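Local coordinates for lysyl oxidase (Pichia pastoris, PDB 1W7C), which probably oxidises primary amines to aldehydes, using a copper ion and a topaquinone cofactor built from one of its own side chains, at residues A[540-545]-A[632-637]; A[504-509]-A[638-643]; A[544-549]-A[599-604]. One frame throughout, in Å; residues are numbered along the deposited sequence. Where two conformers were deposited one is given.

Contact 1 (A[540-545]-A[632-637]); sequences EDFNGI and AFLDDE. With CA (calcium ion), chain E.
Glu540 meets Phe633, Asp635 and Glu637 around a calcium ion, and it has the largest share of the contact between the two loops. Both its carboxylate oxygens bind the metal, Glu540 OE1 and OE2 each lying 2.5 Å from the ion; Phe633 O, Asp635 OD2, Glu637 OE1 and two waters bring the ligand atoms to seven. Beyond CG the side chain runs extended, with CD anti to CA (chi2 172°), which carries the carboxylate across to the ion. OE1 is also gripped by two backbone N-H groups from opposite faces of its plane: Glu637 N, 3.1 Å from Glu540 OE1, comes from above, and Asp635 N from the anti side, 35° out of plane. Asp635 OD2 sits only 2.9 Å from Glu540 OE1, the two carboxylates side by side; the shared calcium would offset their repulsion. Glu540 N adds a backbone bond to Glu637 O (2.9 Å), and a water accepts from Asp636 N and donates weakly to Glu540 O. Next comes a type I turn from Asp541 to Gly544; in the conformer given, Asp541 OD1 accepts from Asn543 N as an Asx turn. Within it Phe542 lays CD1 3.9 Å from Leu634 CB, the two side chains crossing at about a right angle, while Leu634 CD1 approaches Phe542 O. The first loop lies between strands 526-536 and 553-559, the second between 602-606 and 642-654. Strand 602-606 touches both: Lys606 N donates to Glu540 OE2, Leu634 rests on Phe603, and just past that strand Lys608 pairs with Glu637 OE2.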
loop_
_atom_site.group_PDB
_atom_site.type_symbol
_atom_site.label_atom_id
_atom_site.label_comp_id
_atom_site.label_asym_id
_atom_site.label_seq_id
_atom_site.Cartn_x
_atom_site.Cartn_y
_atom_site.Cartn_z
ATOM N N GLU A 540 -4.667 18.307 -23.121
ATOM C CA GLU A 540 -5.383 17.088 -22.803
ATOM C C GLU A 540 -4.909 15.994 -23.784
ATOM O O GLU A 540 -4.854 16.202 -24.993
ATOM C CB GLU A 540 -6.888 17.310 -22.962
ATOM C CG GLU A 540 -7.458 18.294 -21.992
ATOM C CD GLU A 540 -8.913 18.658 -22.259
ATOM O OE1 GLU A 540 -9.327 18.622 -23.449
ATOM O OE2 GLU A 540 -9.621 18.980 -21.264
ATOM N N ASP A 541 -4.631 14.820 -23.222
ATOM C CA ASP A 541 -4.138 13.672 -23.998
ATOM C C ASP A 541 -5.261 12.636 -24.069
ATOM O O ASP A 541 -5.722 12.139 -23.044
ATOM C CB ASP A 541 -2.873 13.115 -23.338
ATOM C CG ASP A 541 -2.174 12.083 -24.176
ATOM O OD1 ASP A 541 -2.789 11.474 -25.108
ATOM O OD2 ASP A 541 -0.963 11.870 -23.996
ATOM N N PHE A 542 -5.727 12.318 -25.265
ATOM C CA PHE A 542 -6.792 11.343 -25.430
ATOM C C PHE A 542 -6.428 9.982 -24.836
ATOM O O PHE A 542 -7.280 9.258 -24.380
ATOM C CB PHE A 542 -7.121 11.179 -26.912
ATOM C CG PHE A 542 -8.320 10.329 -27.153
ATOM C CD1 PHE A 542 -9.591 10.860 -27.047
ATOM C CD2 PHE A 542 -8.179 8.982 -27.424
ATOM C CE1 PHE A 542 -10.694 10.069 -27.224
ATOM C CE2 PHE A 542 -9.303 8.165 -27.597
ATOM C CZ PHE A 542 -10.547 8.713 -27.520
ATOM N N ASN A 543 -5.143 9.644 -24.863
ATOM C CA ASN A 543 -4.649 8.363 -24.359
ATOM C C ASN A 543 -4.651 8.266 -22.839
ATOM O O ASN A 543 -4.466 7.183 -22.282
ATOM C CB ASN A 543 -3.216 8.108 -24.862
ATOM C CG ASN A 543 -3.145 7.923 -26.339
ATOM O OD1 ASN A 543 -4.103 7.517 -26.974
ATOM N ND2 ASN A 543 -1.989 8.203 -26.894
ATOM N N GLY A 544 -4.838 9.382 -22.114
ATOM C CA GLY A 544 -4.647 9.411 -20.679
ATOM C C GLY A 544 -3.197 9.200 -20.303
ATOM O O GLY A 544 -2.300 9.251 -21.149
ATOM N N ILE A 545 -2.986 8.969 -19.029
ATOM C CA ILE A 545 -1.691 8.772 -18.454
ATOM C C ILE A 545 -1.699 7.420 -17.768
ATOM O O ILE A 545 -2.580 7.138 -16.965
ATOM C CB ILE A 545 -1.363 9.870 -17.429
ATOM C CG1 ILE A 545 -1.213 11.211 -18.133
ATOM C CG2 ILE A 545 -0.098 9.524 -16.613
ATOM C CD1 ILE A 545 -1.351 12.391 -17.246
ATOM N N ALA A 632 -15.725 12.642 -24.633
ATOM C CA ALA A 632 -16.072 13.983 -25.086
ATOM C C ALA A 632 -15.269 15.057 -24.333
ATOM O O ALA A 632 -15.103 16.178 -24.818
ATOM C CB ALA A 632 -17.563 14.233 -24.943
ATOM N N PHE A 633 -14.800 14.739 -23.115
ATOM C CA PHE A 633 -14.029 15.705 -22.343
ATOM C C PHE A 633 -12.630 15.946 -22.938
ATOM O O PHE A 633 -11.996 16.950 -22.644
ATOM C CB PHE A 633 -13.751 15.210 -20.913
ATOM C CG PHE A 633 -14.962 14.951 -20.044
ATOM C CD1 PHE A 633 -16.268 15.101 -20.503
ATOM C CD2 PHE A 633 -14.762 14.550 -18.718
ATOM C CE1 PHE A 633 -17.349 14.815 -19.617
ATOM C CE2 PHE A 633 -15.838 14.269 -17.871
ATOM C CZ PHE A 633 -17.132 14.451 -18.323
ATOM N N LEU A 634 -12.160 15.002 -23.754
ATOM C CA LEU A 634 -10.798 14.951 -24.239
ATOM C C LEU A 634 -10.741 15.504 -25.639
ATOM O O LEU A 634 -10.902 14.785 -26.624
ATOM C CB LEU A 634 -10.305 13.496 -24.214
ATOM C CG LEU A 634 -10.333 12.841 -22.846
ATOM C CD1 LEU A 634 -10.105 11.329 -22.947
ATOM C CD2 LEU A 634 -9.317 13.499 -21.906
ATOM N N ASP A 635 -10.507 16.800 -25.712
ATOM C CA ASP A 635 -10.566 17.537 -26.981
ATOM C C ASP A 635 -9.378 18.485 -27.114
ATOM O O ASP A 635 -9.449 19.541 -27.732
ATOM C CB ASP A 635 -11.933 18.210 -27.181
ATOM C CG ASP A 635 -12.424 18.956 -25.972
ATOM O OD1 ASP A 635 -13.645 19.272 -25.934
ATOM O OD2 ASP A 635 -11.672 19.267 -25.042
ATOM N N ASP A 636 -8.232 18.019 -26.605
ATOM C CA ASP A 636 -6.921 18.611 -26.877
ATOM C C ASP A 636 -6.805 20.033 -26.343
ATOM O O ASP A 636 -5.990 20.817 -26.825
ATOM C CB ASP A 636 -6.623 18.608 -28.386
ATOM C CG ASP A 636 -5.209 18.985 -28.703
ATOM O OD1 ASP A 636 -4.297 18.458 -27.985
ATOM O OD2 ASP A 636 -4.935 19.775 -29.700
ATOM N N GLU A 637 -7.545 20.343 -25.305
ATOM C CA GLU A 637 -7.501 21.692 -24.773
ATOM C C GLU A 637 -6.206 21.924 -24.004
ATOM O O GLU A 637 -5.648 21.006 -23.421
ATOM C CB GLU A 637 -8.706 22.008 -23.906
ATOM C CG GLU A 637 -9.997 22.118 -24.709
ATOM C CD GLU A 637 -11.217 22.347 -23.844
ATOM O OE1 GLU A 637 -11.416 21.568 -22.899
ATOM O OE2 GLU A 637 -11.998 23.285 -24.128
HETATM CA CA CA E . -11.598 19.264 -22.689
HETATM O O HOH W 1 -7.544 15.237 -25.926
HETATM O O HOH W 2 -3.322 15.908 -27.189
HETATM O O HOH W 3 -13.951 19.483 -23.202
HETATM O O HOH W 4 -12.555 19.688 -20.527
#

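Contact 2 (A[504-509]-A[638-643]); sequences KNRASQ and SLDGED. Unlike the reference sequence in segment 504-509: Gln509 (reference Lys). With CA (calcium ion), chain D.
Asn505 and Glu642 pair through their backbones as antiparallel neighbours: Asn505 N gives a 2.8 Å bond to Glu642 O, and Glu642 N returns one of 3.0 Å to Asn505 O. Gly641 N reaches the same Asn505 O by a weak bond, so two successive residues face one. Van der Waals contact is made by Lys504, whose extended chain passes Gly641, with Lys504 CE 3.5 Å from Gly641 O; its NZ forms a salt bridge with Glu561. A second salt bridge joins Arg506 and Asp640. Arg506 NE donates to Asp640 OD1 at 2.8 Å, in the plane of the guanidinium and almost in line with the C-O bond; the carboxylate and guanidinium planes stand 77° apart. A water accepts from Arg506 NH2 and donates to Asp640 O, while NH1 turns to Ala560 O. The metal side belongs to Asp643 OD1, 2.3 Å from a calcium ion. A water bound to that ion donates weakly to Asn505 OD1, making Asn505 a second-shell residue. Asp497, Leu498, Asp499 and Ile644 complete the site. At Gly641 (phi 92°) a CB would clash with Lys504 CE and jam against the preceding carbonyl, so the backbone calls for glycine. Gly641 and Glu642 opposite Asn505 form a G1 beta bulge, where the chain leading into strand 642-654 runs beside strand 504-518 in the copper amine oxidase enzyme domain.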
loop_
_atom_site.group_PDB
_atom_site.type_symbol
_atom_site.label_atom_id
_atom_site.label_comp_id
_atom_site.label_asym_id
_atom_site.label_seq_id
_atom_site.Cartn_x
_atom_site.Cartn_y
_atom_site.Cartn_z
ATOM N N LYS A 504 -5.643 28.212 -11.159
ATOM C CA LYS A 504 -4.826 28.217 -12.365
ATOM C C LYS A 504 -3.575 27.385 -12.095
ATOM O O LYS A 504 -2.711 27.795 -11.297
ATOM C CB LYS A 504 -4.446 29.652 -12.801
ATOM C CG LYS A 504 -3.760 29.709 -14.121
ATOM C CD LYS A 504 -3.271 31.121 -14.534
ATOM C CE LYS A 504 -2.595 31.128 -15.918
ATOM N NZ LYS A 504 -2.207 32.507 -16.315
ATOM N N ASN A 505 -3.494 26.233 -12.764
ATOM C CA ASN A 505 -2.493 25.232 -12.482
ATOM C C ASN A 505 -1.836 24.736 -13.774
ATOM O O ASN A 505 -2.212 25.108 -14.884
ATOM C CB ASN A 505 -3.126 24.015 -11.741
ATOM C CG ASN A 505 -3.578 24.275 -10.300
ATOM O OD1 ASN A 505 -4.165 23.364 -9.706
ATOM N ND2 ASN A 505 -3.284 25.449 -9.712
ATOM N N ARG A 506 -0.789 23.918 -13.590
ATOM C CA ARG A 506 -0.119 23.190 -14.669
ATOM C C ARG A 506 0.055 21.777 -14.157
ATOM O O ARG A 506 0.139 21.563 -12.955
ATOM C CB ARG A 506 1.254 23.771 -14.910
ATOM C CG ARG A 506 1.294 24.992 -15.612
ATOM C CD ARG A 506 2.687 25.238 -16.284
ATOM N NE ARG A 506 2.644 26.565 -16.812
ATOM C CZ ARG A 506 2.726 27.664 -16.082
ATOM N NH1 ARG A 506 3.078 27.612 -14.833
ATOM N NH2 ARG A 506 2.604 28.833 -16.693
ATOM N N ALA A 507 0.021 20.805 -15.035
ATOM C CA ALA A 507 0.333 19.439 -14.683
ATOM C C ALA A 507 1.678 19.103 -15.300
ATOM O O ALA A 507 1.937 19.404 -16.448
ATOM C CB ALA A 507 -0.722 18.494 -15.221
ATOM N N SER A 508 2.538 18.468 -14.508
ATOM C CA SER A 508 3.881 18.150 -14.954
ATOM C C SER A 508 4.296 16.798 -14.477
ATOM O O SER A 508 3.676 16.198 -13.607
ATOM C CB SER A 508 4.879 19.175 -14.436
ATOM O OG SER A 508 5.034 19.050 -13.020
ATOM N N GLN A 509 5.333 16.265 -15.092
ATOM C CA GLN A 509 5.963 15.058 -14.592
ATOM C C GLN A 509 7.470 15.256 -14.542
ATOM O O GLN A 509 8.052 15.851 -15.459
ATOM C CB GLN A 509 5.637 13.874 -15.506
ATOM C CG GLN A 509 6.078 13.991 -16.896
ATOM C CD GLN A 509 5.694 12.809 -17.718
ATOM O OE1 GLN A 509 5.242 11.773 -17.188
ATOM N NE2 GLN A 509 5.858 12.947 -19.044
ATOM N N SER A 638 -5.706 23.136 -24.064
ATOM C CA SER A 638 -4.528 23.498 -23.295
ATOM C C SER A 638 -4.780 23.350 -21.798
ATOM O O SER A 638 -5.809 23.759 -21.278
ATOM C CB SER A 638 -4.121 24.942 -23.562
ATOM O OG SER A 638 -2.991 25.297 -22.771
ATOM N N LEU A 639 -3.795 22.776 -21.133
ATOM C CA LEU A 639 -3.793 22.663 -19.677
ATOM C C LEU A 639 -2.694 23.556 -19.073
ATOM O O LEU A 639 -2.394 23.475 -17.890
ATOM C CB LEU A 639 -3.534 21.212 -19.260
ATOM C CG LEU A 639 -4.571 20.184 -19.726
ATOM C CD1 LEU A 639 -4.087 18.781 -19.357
ATOM C CD2 LEU A 639 -5.945 20.463 -19.192
ATOM N N ASP A 640 -2.075 24.380 -19.915
ATOM C CA ASP A 640 -0.875 25.108 -19.539
ATOM C C ASP A 640 -1.282 26.436 -18.873
ATOM O O ASP A 640 -1.333 27.459 -19.509
ATOM C CB ASP A 640 -0.028 25.321 -20.816
ATOM C CG ASP A 640 1.367 25.773 -20.535
ATOM O OD1 ASP A 640 1.691 26.025 -19.378
ATOM O OD2 ASP A 640 2.221 25.924 -21.431
ATOM N N GLY A 641 -1.652 26.371 -17.597
ATOM C CA GLY A 641 -2.161 27.529 -16.857
ATOM C C GLY A 641 -3.680 27.576 -16.954
ATOM O O GLY A 641 -4.263 28.470 -17.562
ATOM N N GLU A 642 -4.311 26.559 -16.400
ATOM C CA GLU A 642 -5.733 26.345 -16.496
ATOM C C GLU A 642 -6.204 25.657 -15.227
ATOM O O GLU A 642 -5.401 25.098 -14.493
ATOM C CB GLU A 642 -6.073 25.502 -17.727
ATOM C CG GLU A 642 -5.750 26.164 -19.060
ATOM C CD GLU A 642 -6.545 27.424 -19.380
ATOM O OE1 GLU A 642 -7.639 27.644 -18.836
ATOM O OE2 GLU A 642 -6.062 28.205 -20.212
ATOM N N ASP A 643 -7.509 25.666 -14.997
ATOM C CA ASP A 643 -8.093 24.873 -13.906
ATOM C C ASP A 643 -8.169 23.429 -14.386
ATOM O O ASP A 643 -8.864 23.120 -15.370
ATOM C CB ASP A 643 -9.468 25.418 -13.598
ATOM C CG ASP A 643 -10.096 24.778 -12.412
ATOM O OD1 ASP A 643 -9.560 23.767 -11.908
ATOM O OD2 ASP A 643 -11.143 25.275 -11.896
HETATM CA CA CA D . -8.614 22.305 -10.370
HETATM O O HOH W 5 -6.588 23.478 -10.995
HETATM O O HOH W 6 1.038 29.374 -19.248
HETATM O O HOH W 7 -0.129 21.812 -17.708
#

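Contact 3 (A[544-549]-A[599-604]); sequences GINWPE and RSNLFL
Ile545 and Leu602 form a single antiparallel bridge, Ile545 N to Leu602 O at 2.8 Å and Leu602 N to Ile545 O at 3.0 Å, between backbones whose directions differ by 110°. Beyond the bridge two asparagines take over, each using its side-chain oxygen to hold a backbone N-H of the other segment. Asn546 OD1 accepts from Asn601 N at 2.8 Å, the donor making a nearly straight approach to the oxygen. Asn601 OD1 accepts from Trp547 N, also at 2.8 Å, with the donor a little out of the carbonyl plane. The two amides are turned 77° against each other, their side chains crossing at about a right angle. A water links Asn546 ND2 and Arg599 O. Asn601 CB lies over one face of the indole, 4.0 Å from the centroid of the five-membered ring of Trp547, a CH-pi contact. The Asn601 amide is tilted only 23° from the ring plane, with Asn601 CG close to Trp547 CD1. The far end of the indole, Trp547 CH2, reaches Leu602 CD2 at 3.9 Å. Ile545 CD1 touches both leucines, 3.7 Å from Leu602 CD1 and 3.5 Å from Leu604 CD1. Gly544 brings its bare CA against CD2 and CE2 of the Phe603 ring. Ser600 OG hydrogen-bonds to Asn543 O, and Arg599 lays its guanidinium face over Phe603 CZ while making a cation-pi contact with Phe542. With Asn601 and Leu602 both facing Ile545, this is a classic beta bulge, joining the loop before strand 553-559 to the start of strand 602-606.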
loop_
_atom_site.group_PDB
_atom_site.type_symbol
_atom_site.label_atom_id
_atom_site.label_comp_id
_atom_site.label_asym_id
_atom_site.label_seq_id
_atom_site.Cartn_x
_atom_site.Cartn_y
_atom_site.Cartn_z
ATOM N N GLY A 544 -4.838 9.382 -22.114
ATOM C CA GLY A 544 -4.647 9.411 -20.679
ATOM C C GLY A 544 -3.197 9.200 -20.303
ATOM O O GLY A 544 -2.300 9.251 -21.149
ATOM N N ILE A 545 -2.986 8.969 -19.029
ATOM C CA ILE A 545 -1.691 8.772 -18.454
ATOM C C ILE A 545 -1.699 7.420 -17.768
ATOM O O ILE A 545 -2.580 7.138 -16.965
ATOM C CB ILE A 545 -1.363 9.870 -17.429
ATOM C CG1 ILE A 545 -1.213 11.211 -18.133
ATOM C CG2 ILE A 545 -0.098 9.524 -16.613
ATOM C CD1 ILE A 545 -1.351 12.391 -17.246
ATOM N N ASN A 546 -0.694 6.590 -18.056
ATOM C CA ASN A 546 -0.484 5.364 -17.318
ATOM C C ASN A 546 0.766 5.515 -16.464
ATOM O O ASN A 546 1.728 6.155 -16.890
ATOM C CB ASN A 546 -0.377 4.184 -18.272
ATOM C CG ASN A 546 -1.733 3.851 -18.926
ATOM O OD1 ASN A 546 -2.787 3.982 -18.277
ATOM N ND2 ASN A 546 -1.700 3.377 -20.136
ATOM N N TRP A 547 0.715 4.975 -15.257
ATOM C CA TRP A 547 1.862 5.082 -14.364
ATOM C C TRP A 547 3.133 4.500 -15.046
ATOM O O TRP A 547 3.066 3.511 -15.775
ATOM C CB TRP A 547 1.564 4.383 -13.033
ATOM C CG TRP A 547 0.377 4.970 -12.326
ATOM C CD1 TRP A 547 -0.766 4.310 -11.942
ATOM C CD2 TRP A 547 0.228 6.322 -11.846
ATOM N NE1 TRP A 547 -1.626 5.185 -11.344
ATOM C CE2 TRP A 547 -1.050 6.425 -11.287
ATOM C CE3 TRP A 547 1.033 7.465 -11.880
ATOM C CZ2 TRP A 547 -1.509 7.591 -10.652
ATOM C CZ3 TRP A 547 0.565 8.637 -11.293
ATOM C CH2 TRP A 547 -0.697 8.697 -10.727
ATOM N N PRO A 548 4.290 5.128 -14.833
ATOM C CA PRO A 548 5.483 4.824 -15.623
ATOM C C PRO A 548 6.118 3.481 -15.236
ATOM O O PRO A 548 6.050 3.035 -14.063
ATOM C CB PRO A 548 6.437 5.967 -15.269
ATOM C CG PRO A 548 5.970 6.390 -13.875
ATOM C CD PRO A 548 4.499 6.303 -13.982
ATOM N N GLU A 549 6.732 2.856 -16.226
ATOM C CA GLU A 549 7.464 1.620 -16.010
ATOM C C GLU A 549 8.490 1.847 -14.903
ATOM O O GLU A 549 9.190 2.848 -14.881
ATOM C CB GLU A 549 8.147 1.210 -17.303
ATOM C CG GLU A 549 8.860 -0.127 -17.224
ATOM C CD GLU A 549 9.129 -0.719 -18.599
ATOM O OE1 GLU A 549 9.157 0.041 -19.599
ATOM O OE2 GLU A 549 9.345 -1.951 -18.696
ATOM N N ARG A 599 -9.990 3.066 -19.106
ATOM C CA ARG A 599 -9.031 2.471 -20.017
ATOM C C ARG A 599 -7.569 2.881 -19.809
ATOM O O ARG A 599 -6.697 2.274 -20.433
ATOM C CB ARG A 599 -9.414 2.805 -21.459
ATOM C CG ARG A 599 -9.507 4.304 -21.773
ATOM C CD ARG A 599 -10.057 4.571 -23.146
ATOM N NE ARG A 599 -10.356 6.001 -23.352
ATOM C CZ ARG A 599 -9.473 6.886 -23.754
ATOM N NH1 ARG A 599 -8.237 6.544 -24.065
ATOM N NH2 ARG A 599 -9.855 8.133 -23.913
ATOM N N SER A 600 -7.338 3.863 -18.926
ATOM C CA SER A 600 -5.999 4.316 -18.568
ATOM C C SER A 600 -5.994 4.537 -17.077
ATOM O O SER A 600 -7.036 4.529 -16.445
ATOM C CB SER A 600 -5.653 5.620 -19.294
ATOM O OG SER A 600 -5.753 5.379 -20.696
ATOM N N ASN A 601 -4.821 4.759 -16.492
ATOM C CA ASN A 601 -4.768 5.001 -15.048
ATOM C C ASN A 601 -5.375 6.336 -14.590
ATOM O O ASN A 601 -5.963 6.420 -13.522
ATOM C CB ASN A 601 -3.337 4.899 -14.516
ATOM C CG ASN A 601 -2.737 3.526 -14.628
ATOM O OD1 ASN A 601 -1.616 3.387 -15.156
ATOM N ND2 ASN A 601 -3.411 2.528 -14.117
ATOM N N LEU A 602 -5.174 7.381 -15.405
ATOM C CA LEU A 602 -5.661 8.700 -15.055
ATOM C C LEU A 602 -5.768 9.587 -16.296
ATOM O O LEU A 602 -5.120 9.361 -17.330
ATOM C CB LEU A 602 -4.893 9.349 -13.944
ATOM C CG LEU A 602 -3.727 10.278 -13.876
ATOM C CD1 LEU A 602 -3.821 11.528 -14.642
ATOM C CD2 LEU A 602 -3.582 10.672 -12.396
ATOM N N PHE A 603 -6.645 10.582 -16.181
ATOM C CA PHE A 603 -6.826 11.577 -17.216
ATOM C C PHE A 603 -6.790 12.954 -16.590
ATOM O O PHE A 603 -7.249 13.159 -15.471
ATOM C CB PHE A 603 -8.192 11.416 -17.889
ATOM C CG PHE A 603 -8.316 10.175 -18.743
ATOM C CD1 PHE A 603 -8.730 8.969 -18.179
ATOM C CD2 PHE A 603 -7.994 10.200 -20.063
ATOM C CE1 PHE A 603 -8.801 7.829 -18.970
ATOM C CE2 PHE A 603 -8.090 9.076 -20.851
ATOM C CZ PHE A 603 -8.465 7.871 -20.302
ATOM N N LEU A 604 -6.216 13.905 -17.321
ATOM C CA LEU A 604 -6.219 15.331 -16.913
ATOM C C LEU A 604 -7.056 16.127 -17.877
ATOM O O LEU A 604 -6.844 16.015 -19.104
ATOM C CB LEU A 604 -4.778 15.849 -16.957
ATOM C CG LEU A 604 -3.804 15.129 -16.020
ATOM C CD1 LEU A 604 -2.380 15.608 -16.278
ATOM C CD2 LEU A 604 -4.131 15.315 -14.564
HETATM O O HOH W 8 -4.126 2.547 -21.566
HETATM O O HOH W 9 0.769 1.751 -15.298
#

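In the fold
The three contacts lie on the same side of the chain's centre. Contacts 1 and 3, their centres about 11 Å apart, share Gly544 and Ile545 and meet where Phe542 O and Asn543 O approach Arg599 and Ser600. The centre of contact 2 is about 13 Å from that of contact 1 and about 16 Å from that of contact 3; Leu639 touches Glu540 and Leu604, and Ala507 also packs on Leu604. Each of contacts 1 and 2 holds its own calcium, and the side chain of Glu540 is about 11 Å from the calcium of contact 2. Strand 642-654 ends at the copper ligand His654; its neighbour, strand 488-498, carries His488 and His490 as well as calcium ligands Asp497 and Leu498.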